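Local coordinates for Non-sulfated chondroitin lyase E66 (Autographa californica nucleopolyhedrovirus, PDB 3VSN), which cleaves non-sulfated chondroitin as a lyase of the viral envelope, is essential for oral infectivity and may digest the chondroitin sulfate barrier of the host midgut, at residues G190-M195 against Q220-T225. Residues are numbered along the deposited sequence; the frame is centred on the assembly and turned at random.
Sequences GNSMRM and QEILNT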
# COMPACT_ATOMS: atom_id res chain seq x y z
N GLY A 190 -8.37 -1.04 -16.17
CA GLY A 190 -7.18 -0.18 -16.17
C GLY A 190 -6.80 0.35 -17.54
O GLY A 190 -6.46 1.53 -17.69
N ASN A 191 -6.87 -0.52 -18.55
CA ASN A 191 -6.62 -0.15 -19.94
C ASN A 191 -7.54 0.99 -20.39
O ASN A 191 -7.07 1.98 -20.96
CB ASN A 191 -6.78 -1.35 -20.87
CG ASN A 191 -5.73 -2.43 -20.64
OD1 ASN A 191 -4.62 -2.16 -20.17
ND2 ASN A 191 -6.07 -3.66 -20.97
N SER A 192 -8.84 0.85 -20.13
CA SER A 192 -9.82 1.84 -20.55
C SER A 192 -9.64 3.19 -19.84
O SER A 192 -9.87 4.24 -20.44
CB SER A 192 -11.26 1.31 -20.39
OG SER A 192 -11.71 1.40 -19.05
N MET A 193 -9.22 3.15 -18.58
CA MET A 193 -8.96 4.38 -17.84
C MET A 193 -7.83 5.21 -18.46
O MET A 193 -7.90 6.43 -18.50
CB MET A 193 -8.69 4.08 -16.36
CG MET A 193 -9.92 3.58 -15.62
SD MET A 193 -9.70 3.49 -13.83
CE MET A 193 -8.95 1.88 -13.65
N ARG A 194 -6.79 4.52 -18.95
CA ARG A 194 -5.69 5.16 -19.67
C ARG A 194 -6.18 5.75 -20.99
O ARG A 194 -5.93 6.92 -21.27
CB ARG A 194 -4.56 4.16 -19.93
CG ARG A 194 -3.89 3.58 -18.69
CD ARG A 194 -3.04 4.61 -17.94
NE ARG A 194 -1.82 4.98 -18.67
CZ ARG A 194 -0.70 4.27 -18.68
NH1 ARG A 194 -0.62 3.13 -18.01
NH2 ARG A 194 0.35 4.70 -19.37
N MET A 195 -6.88 4.93 -21.77
CA MET A 195 -7.34 5.29 -23.12
C MET A 195 -8.28 6.50 -23.18
O MET A 195 -8.21 7.31 -24.10
CB MET A 195 -8.04 4.10 -23.77
CG MET A 195 -7.13 2.92 -24.05
SD MET A 195 -8.06 1.38 -24.17
CE MET A 195 -8.92 1.57 -25.73
N GLN A 220 -19.26 6.46 -21.28
CA GLN A 220 -20.21 5.96 -20.28
C GLN A 220 -19.70 4.70 -19.59
O GLN A 220 -19.89 4.53 -18.39
CB GLN A 220 -21.59 5.73 -20.91
CG GLN A 220 -22.33 7.01 -21.28
CD GLN A 220 -22.88 7.75 -20.07
OE1 GLN A 220 -22.57 8.93 -19.87
NE2 GLN A 220 -23.69 7.07 -19.27
N GLU A 221 -19.06 3.82 -20.35
CA GLU A 221 -18.43 2.62 -19.79
C GLU A 221 -17.31 2.98 -18.81
O GLU A 221 -17.21 2.40 -17.73
CB GLU A 221 -17.89 1.71 -20.90
CG GLU A 221 -18.98 1.04 -21.73
CD GLU A 221 -18.44 0.16 -22.84
OE1 GLU A 221 -17.22 -0.09 -22.90
OE2 GLU A 221 -19.26 -0.29 -23.67
N ILE A 222 -16.48 3.96 -19.20
CA ILE A 222 -15.38 4.43 -18.36
C ILE A 222 -15.90 5.10 -17.08
O ILE A 222 -15.36 4.86 -16.00
CB ILE A 222 -14.40 5.35 -19.13
CG1 ILE A 222 -13.65 4.54 -20.20
CG2 ILE A 222 -13.41 6.02 -18.19
CD1 ILE A 222 -12.88 5.38 -21.20
N LEU A 223 -16.94 5.92 -17.21
CA LEU A 223 -17.55 6.58 -16.05
C LEU A 223 -18.03 5.56 -15.01
O LEU A 223 -17.91 5.80 -13.81
CB LEU A 223 -18.71 7.50 -16.47
CG LEU A 223 -18.38 8.73 -17.32
CD1 LEU A 223 -19.65 9.47 -17.69
CD2 LEU A 223 -17.39 9.67 -16.63
N ASN A 224 -18.55 4.44 -15.49
CA ASN A 224 -18.92 3.33 -14.61
C ASN A 224 -17.68 2.73 -13.95
O ASN A 224 -17.67 2.50 -12.73
CB ASN A 224 -19.67 2.26 -15.39
CG ASN A 224 -20.66 1.50 -14.53
OD1 ASN A 224 -20.43 0.35 -14.17
ND2 ASN A 224 -21.77 2.15 -14.19
N THR A 225 -16.64 2.49 -14.75
CA THR A 225 -15.39 1.91 -14.27
C THR A 225 -14.73 2.77 -13.18
O THR A 225 -14.19 2.23 -12.20
CB THR A 225 -14.42 1.64 -15.44
OG1 THR A 225 -15.01 0.69 -16.34
CG2 THR A 225 -13.07 1.09 -14.96
O HOH W 1 -14.41 1.05 -18.83
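The peptide plane joining Ser192 to Met193 has the branched chain of Ile222 over its outer face, while its other face turns toward the interior of its own helix. Ile222 CD1 lies 3.3 Å from Ser192 O, tilted well above the carbonyl plane rather than at its edge. This packs helix 189-205 against helix 217-225 in the alpha/alpha toroid of the lyase, where the two short segments cross at -120° with axes 9.8 Å apart. Isoleucine suits this place because its CG1 arm, extended at chi2 168°, carries a methyl across to the backbone; CG1 itself lies 3.9 Å from Ser192 OG. Serine's short side chain lies against CG1 while its hydroxyl still meets a water.

A second, apolar touch lies beside it: Thr225 CG2 meets Met193 CG at 4.1 Å, the two side chains running at a slant to each other. Threonine serves both needs, with a methyl for methionine and a hydroxyl for the bridging water. Tyr254, the catalytic proton donor, touches both Met193 and Thr225, which places the contact beside the active site; Asn191, one of two residues assigned as proton acceptors, lies on helix 189-205 just before Ser192. Nearby, Tyr265 packs on Ile222 and hydrogen-bonds Met193 O through its hydroxyl.

The polar link is a water. At chi1 80°, Ser192 OG folds back along its own helix and hydrogen-bonds Ala189 O. The water donates to this same OG at 2.7 Å and bridges to Thr225 OG1, 2.6 Å from the water oxygen.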